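Local structure of protein ElaA (Escherichia coli, 5Z6N) at residues Gly46-Ile51 / Arg64-Asp69; Lys110-Gly115 / Phe127-Val132. The protein probably acts as an N-acetyltransferase of the GNAT superfamily, moving an acetyl group from acetyl-coenzyme A to an amine. All coordinates share one frame; numbering follows the deposited sequence.

Interaction 1. Residues Gly46-Ile51 / Arg64-Asp69; sequences GDNRHI and RILKSD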
loop_
_atom_site.group_PDB
_atom_site.type_symbol
_atom_site.label_atom_id
_atom_site.label_comp_id
_atom_site.label_asym_id
_atom_site.label_seq_id
_atom_site.Cartn_x
_atom_site.Cartn_y
_atom_site.Cartn_z
ATOM N N GLY B 46 14.524 10.523 -5.184
ATOM C CA GLY B 46 15.138 11.006 -6.406
ATOM C C GLY B 46 14.288 11.957 -7.219
ATOM O O GLY B 46 13.603 12.822 -6.663
ATOM N N ASP B 47 14.339 11.808 -8.545
ATOM C CA ASP B 47 13.549 12.605 -9.476
ATOM C C ASP B 47 12.348 11.833 -10.012
ATOM O O ASP B 47 11.916 12.059 -11.148
ATOM C CB ASP B 47 14.424 13.088 -10.635
ATOM C CG ASP B 47 14.148 14.529 -11.013
ATOM O OD1 ASP B 47 13.826 15.333 -10.111
ATOM O OD2 ASP B 47 14.263 14.864 -12.211
ATOM N N ASN B 48 11.805 10.918 -9.216
ATOM C CA ASN B 48 10.769 10.009 -9.678
ATOM C C ASN B 48 9.402 10.672 -9.613
ATOM O O ASN B 48 9.083 11.376 -8.651
ATOM C CB ASN B 48 10.778 8.726 -8.850
ATOM C CG ASN B 48 12.031 7.907 -9.071
ATOM O OD1 ASN B 48 12.744 8.099 -10.054
ATOM N ND2 ASN B 48 12.301 6.983 -8.163
ATOM N N ARG B 49 8.598 10.429 -10.645
ATOM C CA ARG B 49 7.314 11.085 -10.832
ATOM C C ARG B 49 6.208 10.041 -10.891
ATOM O O ARG B 49 6.450 8.862 -11.164
ATOM C CB ARG B 49 7.294 11.914 -12.127
ATOM C CG ARG B 49 8.622 12.578 -12.465
ATOM C CD ARG B 49 8.465 13.618 -13.565
ATOM N NE ARG B 49 7.208 14.344 -13.446
ATOM C CZ ARG B 49 7.105 15.558 -12.914
ATOM N NH1 ARG B 49 8.183 16.172 -12.448
ATOM N NH2 ARG B 49 5.928 16.159 -12.832
ATOM N N HIS B 50 4.981 10.495 -10.650
ATOM C CA HIS B 50 3.797 9.656 -10.758
ATOM C C HIS B 50 2.746 10.357 -11.608
ATOM O O HIS B 50 2.584 11.581 -11.534
ATOM C CB HIS B 50 3.206 9.316 -9.381
ATOM C CG HIS B 50 4.226 8.896 -8.362
ATOM N ND1 HIS B 50 5.087 9.789 -7.753
ATOM C CD2 HIS B 50 4.539 7.672 -7.869
ATOM C CE1 HIS B 50 5.870 9.133 -6.914
ATOM N NE2 HIS B 50 5.561 7.848 -6.968
ATOM N N ILE B 51 2.037 9.572 -12.414
ATOM C CA ILE B 51 1.006 10.077 -13.307
ATOM C C ILE B 51 -0.308 9.407 -12.932
ATOM O O ILE B 51 -0.382 8.177 -12.844
ATOM C CB ILE B 51 1.385 9.835 -14.777
ATOM C CG1 ILE B 51 2.610 10.692 -15.103
ATOM C CG2 ILE B 51 0.213 10.156 -15.710
ATOM C CD1 ILE B 51 3.294 10.363 -16.375
ATOM N N ARG B 64 4.051 5.012 -12.873
ATOM C CA ARG B 64 5.165 5.665 -12.207
ATOM C C ARG B 64 6.421 5.553 -13.061
ATOM O O ARG B 64 6.569 4.638 -13.882
ATOM C CB ARG B 64 5.425 5.083 -10.806
ATOM C CG ARG B 64 6.548 4.064 -10.747
ATOM C CD ARG B 64 6.771 3.565 -9.313
ATOM N NE ARG B 64 7.433 2.273 -9.313
ATOM C CZ ARG B 64 7.699 1.583 -8.210
ATOM N NH1 ARG B 64 7.366 2.071 -7.021
ATOM N NH2 ARG B 64 8.307 0.406 -8.282
ATOM N N ILE B 65 7.324 6.505 -12.849
ATOM C CA ILE B 65 8.508 6.685 -13.674
ATOM C C ILE B 65 9.723 6.716 -12.760
ATOM O O ILE B 65 9.822 7.585 -11.884
ATOM C CB ILE B 65 8.419 7.978 -14.496
ATOM C CG1 ILE B 65 7.139 8.002 -15.335
ATOM C CG2 ILE B 65 9.640 8.136 -15.353
ATOM C CD1 ILE B 65 6.903 9.329 -16.006
ATOM N N LEU B 66 10.648 5.784 -12.963
ATOM C CA LEU B 66 11.877 5.730 -12.184
ATOM C C LEU B 66 13.022 6.358 -12.972
ATOM O O LEU B 66 13.247 6.011 -14.138
ATOM C CB LEU B 66 12.216 4.288 -11.800
ATOM C CG LEU B 66 11.080 3.490 -11.152
ATOM C CD1 LEU B 66 11.527 2.092 -10.801
ATOM C CD2 LEU B 66 10.530 4.191 -9.925
ATOM N N LYS B 67 13.725 7.295 -12.340
ATOM C CA LYS B 67 14.927 7.913 -12.893
ATOM C C LYS B 67 16.061 7.530 -11.947
ATOM O O LYS B 67 16.317 8.209 -10.949
ATOM C CB LYS B 67 14.776 9.427 -13.040
ATOM C CG LYS B 67 16.048 10.118 -13.495
ATOM C CD LYS B 67 16.492 9.596 -14.857
ATOM C CE LYS B 67 17.962 9.894 -15.106
ATOM N NZ LYS B 67 18.816 8.681 -14.944
ATOM N N SER B 68 16.750 6.481 -12.282
ATOM C CA SER B 68 17.743 5.952 -11.406
ATOM C C SER B 68 18.749 5.066 -12.122
ATOM O O SER B 68 18.710 4.937 -13.303
ATOM C CB SER B 68 17.081 5.163 -10.275
ATOM O OG SER B 68 16.404 4.023 -10.775
ATOM N N ASP B 69 19.637 4.420 -11.396
ATOM C CA ASP B 69 19.853 4.664 -9.989
ATOM C C ASP B 69 20.730 5.843 -10.118
ATOM O O ASP B 69 21.914 5.723 -10.001
ATOM C CB ASP B 69 20.581 3.482 -9.314
ATOM C CG ASP B 69 19.706 2.216 -9.166
ATOM O OD1 ASP B 69 18.475 2.294 -9.310
ATOM O OD2 ASP B 69 20.252 1.147 -8.874
#
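Asn48 OD1 is held by one hydrogen bond, a nearly straight one (173° at the hydrogen) from Lys67 N at 2.6 Å, with the donor standing somewhat above the plane of the side-chain amide. The first torsion (-67°) sets CG anti to the carbonyl carbon, which brings OD1 to the neighbouring strand; ND2 turns to the carbonyl of Asp42, so bonds at both ends fix the amide's rotation. Asparagine suits the place because it carries an acceptor and a donor on one flat group: its oxygen takes the N-H that a continuing ladder would pair with the carbonyl of Asp47. Next comes the antiparallel hydrogen-bonded pair Arg49 and Ile65, in which Ile65 N donates to Arg49 O at 3.0 Å while the return bond from Arg49 N is weak. On their face, Ile65 CD1 meets Ile51 CD1 at 3.8 Å, and both branched side chains pack on Thr99 and Thr102 of helix 91-106; Arg49 turns its NE to Asp6. On the other face, His50 CD2 lies 4.0 Å from Arg64 CB, and the extended Arg64 reaches salt bridges with Asp40 and Asp43. This is the open end of the beta hairpin 49-54/59-67 in the GNAT fold.

Interaction 2. Residues Lys110-Gly115 / Phe127-Val132; sequences KPVYLG and FGFIPV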
loop_
_atom_site.group_PDB
_atom_site.type_symbol
_atom_site.label_atom_id
_atom_site.label_comp_id
_atom_site.label_asym_id
_atom_site.label_seq_id
_atom_site.Cartn_x
_atom_site.Cartn_y
_atom_site.Cartn_z
ATOM N N LYS B 110 17.362 10.048 -23.583
ATOM C CA LYS B 110 17.431 8.863 -22.741
ATOM C C LYS B 110 16.289 7.957 -23.201
ATOM O O LYS B 110 15.143 8.419 -23.330
ATOM C CB LYS B 110 17.304 9.155 -21.246
ATOM C CG LYS B 110 18.626 9.359 -20.519
ATOM C CD LYS B 110 18.474 9.125 -19.020
ATOM C CE LYS B 110 19.823 9.107 -18.305
ATOM N NZ LYS B 110 20.551 10.400 -18.460
ATOM N N PRO B 111 16.572 6.682 -23.458
ATOM C CA PRO B 111 15.500 5.747 -23.821
ATOM C C PRO B 111 14.658 5.382 -22.609
ATOM O O PRO B 111 14.953 5.744 -21.469
ATOM C CB PRO B 111 16.263 4.534 -24.378
ATOM C CG PRO B 111 17.749 4.868 -24.248
ATOM C CD PRO B 111 17.872 6.016 -23.322
ATOM N N VAL B 112 13.568 4.670 -22.872
ATOM C CA VAL B 112 12.586 4.318 -21.855
ATOM C C VAL B 112 12.484 2.804 -21.788
ATOM O O VAL B 112 12.164 2.159 -22.793
ATOM C CB VAL B 112 11.212 4.939 -22.151
ATOM C CG1 VAL B 112 10.121 4.160 -21.439
ATOM C CG2 VAL B 112 11.196 6.394 -21.734
ATOM N N TYR B 113 12.736 2.233 -20.630
ATOM C CA TYR B 113 12.555 0.821 -20.440
ATOM C C TYR B 113 11.208 0.558 -19.785
ATOM O O TYR B 113 10.732 1.379 -19.065
ATOM C CB TYR B 113 13.671 0.239 -19.576
ATOM C CG TYR B 113 13.543 -1.239 -19.352
ATOM C CD1 TYR B 113 14.030 -2.121 -20.265
ATOM C CD2 TYR B 113 12.885 -1.741 -18.252
ATOM C CE1 TYR B 113 13.886 -3.461 -20.089
ATOM C CE2 TYR B 113 12.728 -3.080 -18.081
ATOM C CZ TYR B 113 13.244 -3.930 -18.994
ATOM O OH TYR B 113 13.110 -5.255 -18.849
ATOM N N LEU B 114 10.634 -0.606 -20.020
ATOM C CA LEU B 114 9.398 -0.954 -19.413
ATOM C C LEU B 114 9.215 -2.447 -19.252
ATOM O O LEU B 114 9.358 -3.219 -20.167
ATOM C CB LEU B 114 8.262 -0.338 -20.217
ATOM C CG LEU B 114 6.781 -0.630 -19.998
ATOM C CD1 LEU B 114 5.985 0.488 -20.612
ATOM C CD2 LEU B 114 6.379 -1.955 -20.608
ATOM N N GLY B 115 8.909 -2.872 -18.055
ATOM C CA GLY B 115 8.696 -4.274 -17.830
ATOM C C GLY B 115 7.254 -4.547 -18.107
ATOM O O GLY B 115 6.421 -3.793 -17.721
ATOM N N PHE B 127 3.576 1.918 -29.261
ATOM C CA PHE B 127 4.099 3.171 -28.733
ATOM C C PHE B 127 5.589 3.340 -29.001
ATOM O O PHE B 127 6.184 4.316 -28.534
ATOM C CB PHE B 127 3.830 3.268 -27.230
ATOM C CG PHE B 127 2.381 3.435 -26.887
ATOM C CD1 PHE B 127 1.811 4.695 -26.834
ATOM C CD2 PHE B 127 1.589 2.334 -26.613
ATOM C CE1 PHE B 127 0.479 4.853 -26.521
ATOM C CE2 PHE B 127 0.254 2.485 -26.300
ATOM C CZ PHE B 127 -0.300 3.747 -26.254
ATOM N N GLY B 128 6.206 2.413 -29.731
ATOM C CA GLY B 128 7.612 2.504 -30.058
ATOM C C GLY B 128 8.520 1.566 -29.294
ATOM O O GLY B 128 9.741 1.627 -29.481
ATOM N N PHE B 129 7.971 0.715 -28.435
ATOM C CA PHE B 129 8.776 -0.259 -27.717
ATOM C C PHE B 129 9.063 -1.468 -28.596
ATOM O O PHE B 129 8.266 -1.837 -29.464
ATOM C CB PHE B 129 8.062 -0.721 -26.445
ATOM C CG PHE B 129 7.920 0.345 -25.397
ATOM C CD1 PHE B 129 6.899 1.278 -25.469
ATOM C CD2 PHE B 129 8.797 0.399 -24.327
ATOM C CE1 PHE B 129 6.763 2.257 -24.499
ATOM C CE2 PHE B 129 8.669 1.376 -23.354
ATOM C CZ PHE B 129 7.650 2.308 -23.443
ATOM N N ILE B 130 10.216 -2.087 -28.365
ATOM C CA ILE B 130 10.517 -3.381 -28.965
ATOM C C ILE B 130 11.074 -4.286 -27.873
ATOM O O ILE B 130 11.760 -3.802 -26.961
ATOM C CB ILE B 130 11.491 -3.257 -30.150
ATOM C CG1 ILE B 130 12.657 -2.320 -29.816
ATOM C CG2 ILE B 130 10.747 -2.782 -31.395
ATOM C CD1 ILE B 130 13.708 -2.211 -30.918
ATOM N N PRO B 131 10.785 -5.583 -27.909
ATOM C CA PRO B 131 11.398 -6.511 -26.952
ATOM C C PRO B 131 12.915 -6.395 -26.939
ATOM O O PRO B 131 13.567 -6.395 -27.985
ATOM C CB PRO B 131 10.943 -7.888 -27.454
ATOM C CG PRO B 131 10.342 -7.648 -28.822
ATOM C CD PRO B 131 9.802 -6.259 -28.770
ATOM N N VAL B 132 13.470 -6.276 -25.736
ATOM C CA VAL B 132 14.908 -6.303 -25.508
ATOM C C VAL B 132 15.292 -7.465 -24.595
ATOM O O VAL B 132 16.290 -7.396 -23.890
ATOM C CB VAL B 132 15.408 -4.962 -24.936
ATOM C CG1 VAL B 132 15.274 -3.861 -25.963
ATOM C CG2 VAL B 132 14.640 -4.604 -23.678
#
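The CE2-CZ end of the Phe129 ring carries most of the contact, meeting Val112 and Leu114, which project from the same side of their strand. Leu114 CB lies 3.6 Å from Phe129 CE2, and Leu114 CD1 is 3.8 Å from Phe129 CZ, the two side chains crossing at about a right angle. Val112 CG1 approaches the same two ring carbons, at 3.7 Å from Phe129 CZ, while its carbonyl oxygen comes obliquely to CE2. Tyr113 points its CB away on the opposite side, yet its ring reaches round so that CE1 meets Val132 CG2 at 3.8 Å, the methyl lying at the ring edge near its plane. No hydrogen bond joins the segments: the axes of 112-115 and 129-131 pass 8.6 Å apart, and strand 143-148 runs between them, pairing with Val112 and Leu114 through Arg148 and Met146. Phenylalanine suits this place because its long, flat side chain spans that strand, touching Met146 and Arg148 on the way; an alanine here would have no ring to meet Val112 and Leu114, and would probably loosen the packing across strand 143-148. Gly128, just before it, has a phi of 106°, where a CB would be jammed against the carbonyl oxygen of Phe127. Farther out, Cys103 covers Val112 and Met96 covers Leu114, both from helix 91-106. The arrangement is that of the C-terminal half of the GNAT sheet, where strand 143-148 inserts between strands 112-117 and 129-131.

Interactions 1 and 2 belong to different parts of one mixed sheet, their centres about 16 Å apart. Interaction 1 joins sequence-adjacent, neighbouring strands, so backbone hydrogen bonds and an asparagine amide do the holding, with salt bridges to residues beyond. Interaction 2 joins strands separated by a third, and rests on apolar packing, with no hydrogen bond between its segments. Both are largely buried, though interaction 2 reaches the surface at Val132 and includes the outermost strand, 129-131, of the sheet within this chain. Helix 91-106 is common to them, covering isoleucines of interaction 1 and Val112 and Leu114 of interaction 2. They meet directly where Lys67 NZ packs 3.5 Å from Lys110 CE.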